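Local coordinates for lipocalin AI-4 (PDB 5H9N), which binds cysteinyl leukotrienes such as leukotriene C4 inside its lipocalin barrel, probably sequestering these host mediators for a blood-feeding insect, at residues K16-D22 with A96-Y102; W31-H35 with Q129-I134; N104-R110 with D121-N127. The protein carries 1 engineered substitution. Residue numbers count along the deposited sequence, not the author numbering.

Contact 1: residues K16-D22 with A96-Y102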
loop_
_atom_site.group_PDB
_atom_site.type_symbol
_atom_site.label_atom_id
_atom_site.label_comp_id
_atom_site.label_asym_id
_atom_site.label_seq_id
_atom_site.Cartn_x
_atom_site.Cartn_y
_atom_site.Cartn_z
ATOM N N LYS A 16 -2.136 -14.850 6.093
ATOM C CA LYS A 16 -1.775 -14.571 4.715
ATOM C C LYS A 16 -0.624 -13.581 4.571
ATOM O O LYS A 16 -0.129 -13.359 3.463
ATOM C CB LYS A 16 -3.003 -14.065 3.956
ATOM C CG LYS A 16 -4.072 -15.139 3.805
ATOM C CD LYS A 16 -5.401 -14.565 3.354
ATOM C CE LYS A 16 -6.450 -15.660 3.238
ATOM N NZ LYS A 16 -7.807 -15.103 2.993
ATOM N N ILE A 17 -0.190 -12.996 5.680
ATOM C CA ILE A 17 0.898 -12.019 5.680
ATOM C C ILE A 17 2.237 -12.703 5.929
ATOM O O ILE A 17 2.331 -13.625 6.729
ATOM C CB ILE A 17 0.658 -10.929 6.756
ATOM C CG1 ILE A 17 -0.624 -10.156 6.441
ATOM C CG2 ILE A 17 1.837 -9.969 6.842
ATOM C CD1 ILE A 17 -1.025 -9.149 7.507
ATOM N N MET A 18 3.274 -12.252 5.233
ATOM C CA MET A 18 4.617 -12.790 5.405
ATOM C C MET A 18 5.049 -12.803 6.857
ATOM O O MET A 18 4.639 -11.963 7.658
ATOM C CB MET A 18 5.628 -11.975 4.615
ATOM C CG MET A 18 5.765 -10.549 5.129
ATOM S SD MET A 18 6.831 -9.480 4.144
ATOM C CE MET A 18 8.400 -10.323 4.330
ATOM N N SER A 19 5.892 -13.766 7.191
ATOM C CA SER A 19 6.522 -13.774 8.493
ATOM C C SER A 19 7.804 -12.954 8.421
ATOM O O SER A 19 8.396 -12.786 7.343
ATOM C CB SER A 19 6.814 -15.203 8.946
ATOM O OG SER A 19 7.625 -15.868 7.996
ATOM N N GLY A 20 8.207 -12.417 9.564
ATOM C CA GLY A 20 9.492 -11.759 9.694
ATOM C C GLY A 20 9.624 -10.448 8.946
ATOM O O GLY A 20 10.718 -10.100 8.515
ATOM N N PHE A 21 8.526 -9.719 8.814
ATOM C CA PHE A 21 8.555 -8.408 8.168
ATOM C C PHE A 21 9.539 -7.475 8.863
ATOM O O PHE A 21 9.519 -7.337 10.089
ATOM C CB PHE A 21 7.166 -7.776 8.152
ATOM C CG PHE A 21 7.145 -6.371 7.608
ATOM C CD1 PHE A 21 7.416 -6.124 6.270
ATOM C CD2 PHE A 21 6.837 -5.300 8.431
ATOM C CE1 PHE A 21 7.393 -4.838 5.765
ATOM C CE2 PHE A 21 6.813 -4.005 7.929
ATOM C CZ PHE A 21 7.081 -3.777 6.590
ATOM N N ASP A 22 10.407 -6.857 8.065
ATOM C CA ASP A 22 11.448 -5.956 8.543
ATOM C C ASP A 22 11.101 -4.522 8.155
ATOM O O ASP A 22 11.377 -4.085 7.034
ATOM C CB ASP A 22 12.807 -6.366 7.959
ATOM C CG ASP A 22 13.975 -5.587 8.547
ATOM O OD1 ASP A 22 13.770 -4.491 9.110
ATOM O OD2 ASP A 22 15.118 -6.080 8.434
ATOM N N ALA A 96 -1.041 -3.227 5.128
ATOM C CA ALA A 96 -0.139 -4.274 5.588
ATOM C C ALA A 96 0.701 -4.721 4.406
ATOM O O ALA A 96 0.199 -4.778 3.277
ATOM C CB ALA A 96 -0.913 -5.444 6.163
ATOM N N VAL A 97 1.967 -5.037 4.646
ATOM C CA VAL A 97 2.830 -5.586 3.604
ATOM C C VAL A 97 2.627 -7.100 3.567
ATOM O O VAL A 97 3.000 -7.818 4.493
ATOM C CB VAL A 97 4.305 -5.246 3.847
ATOM C CG1 VAL A 97 5.173 -5.830 2.738
ATOM C CG2 VAL A 97 4.486 -3.743 3.916
ATOM N N VAL A 98 2.018 -7.593 2.501
ATOM C CA VAL A 98 1.720 -9.006 2.375
ATOM C C VAL A 98 2.977 -9.813 2.066
ATOM O O VAL A 98 3.215 -10.852 2.671
ATOM C CB VAL A 98 0.648 -9.232 1.289
ATOM C CG1 VAL A 98 0.348 -10.705 1.132
ATOM C CG2 VAL A 98 -0.625 -8.452 1.637
ATOM N N GLU A 99 3.776 -9.323 1.128
ATOM C CA GLU A 99 4.997 -10.002 0.714
ATOM C C GLU A 99 5.941 -8.970 0.134
ATOM O O GLU A 99 5.494 -8.119 -0.637
ATOM C CB GLU A 99 4.699 -11.075 -0.338
ATOM C CG GLU A 99 4.121 -12.371 0.165
ATOM C CD GLU A 99 5.191 -13.386 0.494
ATOM O OE1 GLU A 99 5.412 -14.299 -0.328
ATOM O OE2 GLU A 99 5.817 -13.263 1.566
ATOM N N THR A 100 7.228 -9.027 0.466
ATOM C CA THR A 100 8.200 -8.113 -0.143
ATOM C C THR A 100 9.584 -8.716 -0.104
ATOM O O THR A 100 9.881 -9.496 0.798
ATOM C CB THR A 100 8.228 -6.729 0.561
ATOM O OG1 THR A 100 9.146 -5.862 -0.113
ATOM C CG2 THR A 100 8.656 -6.861 2.000
ATOM N N ASP A 101 10.421 -8.384 -1.089
ATOM C CA ASP A 101 11.835 -8.749 -1.017
ATOM C C ASP A 101 12.677 -7.507 -0.724
ATOM O O ASP A 101 13.902 -7.561 -0.771
ATOM C CB ASP A 101 12.295 -9.462 -2.301
ATOM C CG ASP A 101 12.445 -8.529 -3.495
ATOM O OD1 ASP A 101 11.900 -7.415 -3.470
ATOM O OD2 ASP A 101 13.108 -8.943 -4.469
ATOM N N TYR A 102 11.999 -6.394 -0.432
ATOM C CA TYR A 102 12.596 -5.103 -0.028
ATOM C C TYR A 102 13.365 -4.374 -1.127
ATOM O O TYR A 102 13.265 -3.156 -1.240
ATOM C CB TYR A 102 13.502 -5.278 1.201
ATOM C CG TYR A 102 12.810 -5.983 2.347
ATOM C CD1 TYR A 102 11.919 -5.304 3.165
ATOM C CD2 TYR A 102 13.042 -7.328 2.603
ATOM C CE1 TYR A 102 11.277 -5.941 4.204
ATOM C CE2 TYR A 102 12.402 -7.975 3.640
ATOM C CZ TYR A 102 11.531 -7.278 4.441
ATOM O OH TYR A 102 10.896 -7.934 5.478
HETATM O O HOH W 1 3.209 -13.992 2.682
HETATM O O HOH W 2 11.965 -10.202 5.985
#

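Contact 2: residues W31-H35 with Q129-I134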
loop_
_atom_site.group_PDB
_atom_site.type_symbol
_atom_site.label_atom_id
_atom_site.label_comp_id
_atom_site.label_asym_id
_atom_site.label_seq_id
_atom_site.Cartn_x
_atom_site.Cartn_y
_atom_site.Cartn_z
ATOM N N TRP A 31 9.262 3.972 -3.472
ATOM C CA TRP A 31 8.480 2.869 -4.014
ATOM C C TRP A 31 7.509 3.426 -5.067
ATOM O O TRP A 31 6.748 4.342 -4.753
ATOM C CB TRP A 31 7.673 2.180 -2.922
ATOM C CG TRP A 31 8.422 1.276 -1.981
ATOM C CD1 TRP A 31 8.754 1.536 -0.684
ATOM C CD2 TRP A 31 8.889 -0.047 -2.261
ATOM N NE1 TRP A 31 9.399 0.450 -0.132
ATOM C CE2 TRP A 31 9.492 -0.534 -1.083
ATOM C CE3 TRP A 31 8.845 -0.869 -3.397
ATOM C CZ2 TRP A 31 10.061 -1.806 -1.012
ATOM C CZ3 TRP A 31 9.404 -2.123 -3.322
ATOM C CH2 TRP A 31 9.991 -2.590 -2.138
ATOM N N TYR A 32 7.486 2.855 -6.273
ATOM C CA TYR A 32 6.531 3.249 -7.312
ATOM C C TYR A 32 5.344 2.316 -7.278
ATOM O O TYR A 32 5.509 1.097 -7.250
ATOM C CB TYR A 32 7.187 3.214 -8.699
ATOM C CG TYR A 32 8.313 4.199 -8.844
ATOM C CD1 TYR A 32 9.595 3.872 -8.422
ATOM C CD2 TYR A 32 8.095 5.466 -9.379
ATOM C CE1 TYR A 32 10.637 4.777 -8.528
ATOM C CE2 TYR A 32 9.135 6.377 -9.497
ATOM C CZ TYR A 32 10.394 6.020 -9.067
ATOM O OH TYR A 32 11.445 6.906 -9.166
ATOM N N LEU A 33 4.139 2.882 -7.304
ATOM C CA LEU A 33 2.930 2.082 -7.342
ATOM C C LEU A 33 2.655 1.705 -8.800
ATOM O O LEU A 33 2.127 2.514 -9.572
ATOM C CB LEU A 33 1.766 2.866 -6.719
ATOM C CG LEU A 33 0.390 2.195 -6.738
ATOM C CD1 LEU A 33 0.468 0.756 -6.271
ATOM C CD2 LEU A 33 -0.611 2.988 -5.887
ATOM N N THR A 34 3.043 0.509 -9.211
ATOM C CA THR A 34 2.988 0.175 -10.633
ATOM C C THR A 34 1.729 -0.585 -11.057
ATOM O O THR A 34 1.356 -0.531 -12.215
ATOM C CB THR A 34 4.231 -0.635 -11.053
ATOM O OG1 THR A 34 4.321 -1.842 -10.284
ATOM C CG2 THR A 34 5.498 0.149 -10.835
ATOM N N HIS A 35 1.103 -1.321 -10.147
ATOM C CA HIS A 35 -0.064 -2.140 -10.460
ATOM C C HIS A 35 -1.007 -2.173 -9.277
ATOM O O HIS A 35 -0.558 -2.032 -8.135
ATOM C CB HIS A 35 0.303 -3.591 -10.794
ATOM C CG HIS A 35 1.221 -3.751 -11.962
ATOM N ND1 HIS A 35 2.543 -3.376 -11.920
ATOM C CD2 HIS A 35 1.016 -4.290 -13.187
ATOM C CE1 HIS A 35 3.108 -3.649 -13.083
ATOM N NE2 HIS A 35 2.202 -4.197 -13.869
ATOM N N GLN A 129 11.706 0.200 -9.115
ATOM C CA GLN A 129 11.876 0.860 -10.410
ATOM C C GLN A 129 10.513 1.195 -11.015
ATOM O O GLN A 129 9.585 0.399 -10.918
ATOM C CB GLN A 129 12.649 -0.031 -11.380
ATOM C CG GLN A 129 14.026 -0.430 -10.899
ATOM C CD GLN A 129 14.728 -1.358 -11.872
ATOM O OE1 GLN A 129 15.095 -0.954 -12.977
ATOM N NE2 GLN A 129 14.921 -2.608 -11.465
ATOM N N SER A 130 10.396 2.350 -11.663
ATOM C CA SER A 130 9.130 2.722 -12.308
ATOM C C SER A 130 8.764 1.745 -13.421
ATOM O O SER A 130 7.591 1.595 -13.753
ATOM C CB SER A 130 9.184 4.151 -12.851
ATOM O OG SER A 130 10.138 4.258 -13.884
ATOM N N SER A 131 9.770 1.090 -13.991
ATOM C CA SER A 131 9.558 0.094 -15.037
ATOM C C SER A 131 9.229 -1.288 -14.498
ATOM O O SER A 131 9.037 -2.226 -15.279
ATOM C CB SER A 131 10.793 -0.018 -15.920
ATOM O OG SER A 131 11.923 -0.306 -15.115
ATOM N N GLY A 132 9.171 -1.430 -13.179
ATOM C CA GLY A 132 8.944 -2.741 -12.591
ATOM C C GLY A 132 7.595 -3.324 -12.972
ATOM O O GLY A 132 6.605 -2.614 -13.110
ATOM N N GLU A 133 7.553 -4.637 -13.157
ATOM C CA GLU A 133 6.287 -5.269 -13.471
ATOM C C GLU A 133 6.040 -6.393 -12.470
ATOM O O GLU A 133 6.387 -6.248 -11.304
ATOM C CB GLU A 133 6.266 -5.727 -14.935
ATOM C CG GLU A 133 6.243 -4.531 -15.905
ATOM C CD GLU A 133 6.260 -4.935 -17.367
ATOM O OE1 GLU A 133 5.249 -5.487 -17.845
ATOM O OE2 GLU A 133 7.279 -4.682 -18.044
ATOM N N ILE A 134 5.428 -7.492 -12.892
ATOM C CA ILE A 134 5.017 -8.494 -11.912
ATOM C C ILE A 134 6.153 -9.486 -11.685
ATOM O O ILE A 134 6.572 -10.179 -12.610
ATOM C CB ILE A 134 3.739 -9.229 -12.349
ATOM C CG1 ILE A 134 2.641 -8.195 -12.655
ATOM C CG2 ILE A 134 3.307 -10.242 -11.279
ATOM C CD1 ILE A 134 1.333 -8.773 -13.098
HETATM O O HOH W 3 2.680 -5.197 -16.429
#

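Contact 3: residues N104-R110 with D121-N127. With LTX ((5~{S},6~{R},7~{E},9~{E},11~{Z},14~{Z})-6-[(2~{R})-2-[[(4~{S})-4-azanyl-5-oxidanyl-5-oxidanylidene-pentanoyl]amino]-3-( 2-hydroxy-2-oxoethylamino)-3-oxidanylidene-propyl]sulfanyl-5-oxidanyl-icosa-7,9,11,14-tetraenoic acid), chain B.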
loop_
_atom_site.group_PDB
_atom_site.type_symbol
_atom_site.label_atom_id
_atom_site.label_comp_id
_atom_site.label_asym_id
_atom_site.label_seq_id
_atom_site.Cartn_x
_atom_site.Cartn_y
_atom_site.Cartn_z
ATOM N N ASN A 104 13.195 -5.031 -4.536
ATOM C CA ASN A 104 12.562 -4.967 -5.847
ATOM C C ASN A 104 11.073 -4.694 -5.780
ATOM O O ASN A 104 10.589 -3.761 -6.435
ATOM C CB ASN A 104 12.797 -6.259 -6.626
ATOM C CG ASN A 104 14.262 -6.524 -6.880
ATOM O OD1 ASN A 104 14.888 -5.878 -7.722
ATOM N ND2 ASN A 104 14.816 -7.488 -6.162
ATOM N N TYR A 105 10.333 -5.508 -5.036
ATOM C CA TYR A 105 8.876 -5.440 -5.081
ATOM C C TYR A 105 8.261 -5.509 -3.702
ATOM O O TYR A 105 8.879 -6.013 -2.763
ATOM C CB TYR A 105 8.312 -6.586 -5.933
ATOM C CG TYR A 105 8.596 -7.968 -5.361
ATOM C CD1 TYR A 105 7.772 -8.534 -4.391
ATOM C CD2 TYR A 105 9.684 -8.705 -5.800
ATOM C CE1 TYR A 105 8.046 -9.800 -3.862
ATOM C CE2 TYR A 105 9.957 -9.967 -5.279
ATOM C CZ TYR A 105 9.136 -10.502 -4.315
ATOM O OH TYR A 105 9.419 -11.758 -3.806
ATOM N N ALA A 106 7.018 -5.062 -3.598
ATOM C CA ALA A 106 6.227 -5.258 -2.395
ATOM C C ALA A 106 4.767 -5.345 -2.768
ATOM O O ALA A 106 4.258 -4.480 -3.493
ATOM C CB ALA A 106 6.454 -4.129 -1.405
ATOM N N LEU A 107 4.085 -6.377 -2.299
ATOM C CA LEU A 107 2.644 -6.523 -2.444
ATOM C C LEU A 107 1.995 -6.077 -1.154
ATOM O O LEU A 107 2.286 -6.647 -0.103
ATOM C CB LEU A 107 2.282 -7.981 -2.729
ATOM C CG LEU A 107 0.795 -8.284 -2.880
ATOM C CD1 LEU A 107 0.226 -7.589 -4.098
ATOM C CD2 LEU A 107 0.536 -9.792 -2.905
ATOM N N LEU A 108 1.163 -5.043 -1.226
ATOM C CA LEU A 108 0.484 -4.489 -0.064
ATOM C C LEU A 108 -1.012 -4.639 -0.164
ATOM O O LEU A 108 -1.586 -4.683 -1.262
ATOM C CB LEU A 108 0.822 -2.998 0.112
ATOM C CG LEU A 108 2.080 -2.631 0.899
ATOM C CD1 LEU A 108 3.327 -3.185 0.214
ATOM C CD2 LEU A 108 2.184 -1.120 1.069
ATOM N N TYR A 109 -1.650 -4.670 0.990
ATOM C CA TYR A 109 -3.097 -4.550 1.109
ATOM C C TYR A 109 -3.376 -3.197 1.730
ATOM O O TYR A 109 -2.700 -2.822 2.695
ATOM C CB TYR A 109 -3.660 -5.673 1.973
ATOM C CG TYR A 109 -5.136 -5.536 2.267
ATOM C CD1 TYR A 109 -6.083 -5.789 1.280
ATOM C CD2 TYR A 109 -5.588 -5.150 3.524
ATOM C CE1 TYR A 109 -7.429 -5.669 1.539
ATOM C CE2 TYR A 109 -6.930 -5.028 3.793
ATOM C CZ TYR A 109 -7.849 -5.275 2.799
ATOM O OH TYR A 109 -9.191 -5.151 3.108
ATOM N N ARG A 110 -4.318 -2.446 1.169
ATOM C CA ARG A 110 -4.688 -1.151 1.706
ATOM C C ARG A 110 -6.194 -1.084 1.892
ATOM O O ARG A 110 -6.945 -1.616 1.079
ATOM C CB ARG A 110 -4.213 -0.025 0.780
ATOM C CG ARG A 110 -4.476 1.386 1.316
ATOM C CD ARG A 110 -3.692 2.453 0.560
ATOM N NE ARG A 110 -4.126 2.560 -0.826
ATOM C CZ ARG A 110 -3.464 3.231 -1.765
ATOM N NH1 ARG A 110 -2.327 3.848 -1.456
ATOM N NH2 ARG A 110 -3.919 3.252 -3.008
ATOM N N ASP A 121 -11.012 -1.051 -0.334
ATOM C CA ASP A 121 -9.710 -1.684 -0.174
ATOM C C ASP A 121 -9.104 -2.008 -1.533
ATOM O O ASP A 121 -9.717 -1.761 -2.583
ATOM C CB ASP A 121 -9.784 -2.922 0.746
ATOM C CG ASP A 121 -10.572 -4.071 0.175
ATOM O OD1 ASP A 121 -11.030 -4.006 -0.985
ATOM O OD2 ASP A 121 -10.704 -5.078 0.905
ATOM N N ASN A 122 -7.890 -2.533 -1.518
ATOM C CA ASN A 122 -7.159 -2.781 -2.745
ATOM C C ASN A 122 -5.950 -3.626 -2.424
ATOM O O ASN A 122 -5.474 -3.637 -1.273
ATOM C CB ASN A 122 -6.731 -1.465 -3.397
ATOM C CG ASN A 122 -6.723 -1.537 -4.912
ATOM O OD1 ASN A 122 -6.776 -2.618 -5.511
ATOM N ND2 ASN A 122 -6.660 -0.374 -5.544
ATOM N N PHE A 123 -5.452 -4.332 -3.432
ATOM C CA PHE A 123 -4.099 -4.885 -3.373
ATOM C C PHE A 123 -3.236 -4.103 -4.338
ATOM O O PHE A 123 -3.649 -3.810 -5.459
ATOM C CB PHE A 123 -4.074 -6.372 -3.701
ATOM C CG PHE A 123 -4.635 -7.239 -2.608
ATOM C CD1 PHE A 123 -5.995 -7.515 -2.556
ATOM C CD2 PHE A 123 -3.804 -7.788 -1.628
ATOM C CE1 PHE A 123 -6.521 -8.325 -1.557
ATOM C CE2 PHE A 123 -4.321 -8.585 -0.630
ATOM C CZ PHE A 123 -5.684 -8.862 -0.594
ATOM N N LEU A 124 -2.046 -3.745 -3.861
ATOM C CA LEU A 124 -1.134 -2.818 -4.515
ATOM C C LEU A 124 0.196 -3.483 -4.747
ATOM O O LEU A 124 0.730 -4.114 -3.839
ATOM C CB LEU A 124 -0.927 -1.586 -3.636
ATOM C CG LEU A 124 -2.168 -0.868 -3.102
ATOM C CD1 LEU A 124 -1.761 0.270 -2.181
ATOM C CD2 LEU A 124 -3.023 -0.345 -4.222
ATOM N N LEU A 125 0.752 -3.317 -5.935
ATOM C CA LEU A 125 2.105 -3.769 -6.216
ATOM C C LEU A 125 3.015 -2.564 -6.378
ATOM O O LEU A 125 2.815 -1.729 -7.287
ATOM C CB LEU A 125 2.157 -4.636 -7.465
ATOM C CG LEU A 125 3.557 -5.169 -7.824
ATOM C CD1 LEU A 125 4.061 -6.109 -6.728
ATOM C CD2 LEU A 125 3.544 -5.866 -9.177
ATOM N N PHE A 126 3.984 -2.488 -5.468
ATOM C CA PHE A 126 5.025 -1.478 -5.495
ATOM C C PHE A 126 6.315 -2.060 -6.044
ATOM O O PHE A 126 6.634 -3.233 -5.812
ATOM C CB PHE A 126 5.266 -0.898 -4.102
ATOM C CG PHE A 126 4.120 -0.085 -3.576
ATOM C CD1 PHE A 126 3.043 -0.706 -2.942
ATOM C CD2 PHE A 126 4.083 1.290 -3.739
ATOM C CE1 PHE A 126 1.984 0.041 -2.457
ATOM C CE2 PHE A 126 3.021 2.030 -3.257
ATOM C CZ PHE A 126 1.981 1.401 -2.613
ATOM N N ASN A 127 7.063 -1.223 -6.752
ATOM C CA ASN A 127 8.328 -1.599 -7.357
ATOM C C ASN A 127 9.368 -0.530 -7.083
ATOM O O ASN A 127 9.039 0.666 -7.051
ATOM C CB ASN A 127 8.157 -1.796 -8.873
ATOM C CG ASN A 127 7.897 -3.237 -9.249
ATOM O OD1 ASN A 127 8.782 -4.076 -9.084
ATOM N ND2 ASN A 127 6.709 -3.533 -9.797
HETATM O O2 LTX B . -6.674 1.650 -1.571
HETATM C C1 LTX B . -7.115 1.865 -2.724
HETATM O O1 LTX B . -6.369 1.931 -3.732
HETATM C C2 LTX B . -8.605 2.033 -2.906
HETATM C C3 LTX B . -8.920 3.501 -3.175
HETATM C C4 LTX B . -8.160 4.402 -2.203
HETATM C C5 LTX B . -8.669 5.834 -2.282
HETATM O O3 LTX B . -8.266 6.443 -3.517
HETATM C C6 LTX B . -8.171 6.679 -1.113
HETATM C C7 LTX B . -6.654 6.820 -1.138
HETATM C C8 LTX B . -5.864 6.307 -0.180
HETATM C C9 LTX B . -4.406 6.492 -0.243
HETATM C C10 LTX B . -3.569 6.221 0.769
HETATM C C11 LTX B . -2.129 6.452 0.616
HETATM C C12 LTX B . -1.172 6.205 1.520
HETATM C C13 LTX B . -1.399 5.625 2.905
HETATM C C14 LTX B . -1.576 4.121 2.861
HETATM C C15 LTX B . -0.575 3.263 2.699
HETATM C C16 LTX B . 0.860 3.711 2.556
HETATM C C17 LTX B . 1.601 2.783 1.598
HETATM C C18 LTX B . 3.090 3.104 1.619
HETATM C C19 LTX B . 3.836 2.429 0.477
HETATM C C20 LTX B . 5.320 2.737 0.546
HETATM O O32 LTX B . -4.330 11.343 -3.469
HETATM C C21 LTX B . -5.205 10.797 -2.771
HETATM O O31 LTX B . -5.460 9.576 -2.816
HETATM C CA3 LTX B . -5.998 11.663 -1.828
HETATM N N3 LTX B . -6.936 10.853 -1.067
HETATM C C22 LTX B . -7.952 11.359 -0.376
HETATM O O33 LTX B . -8.164 12.559 -0.348
HETATM C CA2 LTX B . -8.860 10.436 0.388
HETATM C CB2 LTX B . -8.444 8.969 0.276
HETATM S SG2 LTX B . -8.987 8.251 -1.239
HETATM N N2 LTX B . -10.237 10.638 -0.008
HETATM C CD1 LTX B . -11.199 10.816 0.887
HETATM O OE1 LTX B . -11.097 10.471 2.056
HETATM C CG1 LTX B . -12.445 11.473 0.342
HETATM C CB1 LTX B . -13.608 11.350 1.314
HETATM C CA1 LTX B . -14.925 11.544 0.565
HETATM N N1 LTX B . -14.941 10.679 -0.632
HETATM C C23 LTX B . -15.090 12.972 0.142
HETATM O O11 LTX B . -15.273 13.216 -1.072
HETATM O O12 LTX B . -15.047 13.861 1.019
#

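Contact 1: residues K16-D22 with A96-Y102
In this lipocalin barrel the segment Lys16-Asp22, a loop leading into helix 23-26, crosses the end of strand 90-100 and the turn after it. Two backbone donors of the loop tie it to the strand and turn. Met18 N donates to Val98 O at 2.9 Å (angle at the hydrogen 150°), and Asp22 N to Tyr102 OH at 2.8 Å (151°), so a backbone carbonyl anchors one end and a side-chain hydroxyl the other. Val98 O accepts a second hydrogen bond, from water 1 at 3.1 Å; the same water donates weakly to Lys16 O at 3.5 Å, and Lys16 O is also hydrogen-bonded to Lys141 NZ. Val98 (phi/psi -75°/-46°) and Glu99 both face Leu107 and bond to its backbone, a classic beta bulge. Between the polar anchors, Met18 CE lies 3.6 Å from Tyr102 OH and Met18 SD 4.2 Å from Val97 CG1, while Phe21 CE1 packs on Val97 CG2 at 3.6 Å. Thr100 OG1 accepts from Tyr102 N at 2.9 Å, forming an ST turn, and is also hydrogen-bonded to Tyr105 O, while Asp22 OD1, at the N-cap of helix 23-26, accepts weak hydrogen bonds from backbone N of Asn24 and Arg25. Water 2 links Gly20 O (2.8 Å) to Tyr102 OH (2.6 Å), which also accepts from Asp22 N.

Contact 2: residues W31-H35 with Q129-I134
Trp31 opens the segment with its CA-to-CB bond directed away from Gln129-Ile134; the indole belongs to the ligand pocket. Tyr32 points toward the loop and meets the type I beta turn Gln129-Gly132, which is closed by Gly132 N donating to Gln129 O at 2.9 Å. Ser130 CB sits 4.0 Å from the centroid of the Tyr32 ring and 16° off its normal, a CH-pi contact over the face, and Ser130 OG is hydrogen-bonded to Ser156 O. Thr34 then approaches through van der Waals contacts, CB lying 3.7 Å from Gly132 O. Thr34 and His35 both face Leu125, a classic beta bulge, which explains why two consecutive residues point toward the same loop. Thr34 OG1 is hydrogen-bonded to His35 ND1 at 2.9 Å and to Asn127 ND2, which also bonds Glu133 O. His35 CE1 lies 3.6 Å from Glu133 CA, Ile134 CG1 covers one face of the imidazole, and water 3 bridges His35 NE2 (2.8 Å) to Glu133 OE1 (2.9 Å). The loop thus packs on the outside of the lipocalin barrel, away from the Trp31 side chain, against strand 30-36, which pairs with strands 46-51, 120-127 and 151-152.

Contact 3: residues N104-R110 with D121-N127
This is a buried antiparallel beta hairpin pairing in the lipocalin barrel, joining strands 105-112 and 120-127; the segment axes approach to 4.6 Å, with 161° between their N-to-C directions. Three hydrogen-bonded pairs, Ala106-Phe126, Leu108-Leu124 and Arg110-Asn122, each bond in both directions; Leu108 N to Leu124 O and Leu124 N to Leu108 O are both 2.8 Å. Their side chains point to the ligand side, where Leu108, Arg110, Asn122 and Phe126 belong to the pocket: Phe126 CZ lies 3.7 Å and Leu108 CD2 4.0 Å from LTX C19. The non-hydrogen-bonded pairs Tyr105-Asn127, Leu107-Leu125 and Tyr109-Phe123 face the other way. There Tyr109 CD1 meets Phe123 CZ at 3.6 Å, and Tyr109 OH donates to Asp121 OD2 at 2.7 Å. Leu124 CD1 and LTX C9 cover opposite faces of the Arg110 guanidinium. The eicosanoid (C1) carboxylate is held by Arg110 NE, 2.8 Å from LTX O2, and by Arg110 NH2 and Asn122 ND2, each 2.9 Å from LTX O1.

Contact 3 is the core of the set, its centre about 5 Å from the chain centre; the centres of contacts 1 and 2 lie about 12 Å out, and both are partly buried. Each of these two lays a loop on a strand that borders the contact 3 hairpin: strand 90-100 beside 105-112, and strand 30-36 beside 120-127. Val98 N reaches Leu107 O at 2.8 Å, and Tyr32 N reaches Asn127 O at 2.8 Å. Chemistry follows position. Contact 3 uses regular backbone pairing and ligand bonds, contact 1 two isolated direct hydrogen bonds plus water around apolar packing, and contact 2 packing and a water bridge without direct hydrogen bonds between its segments.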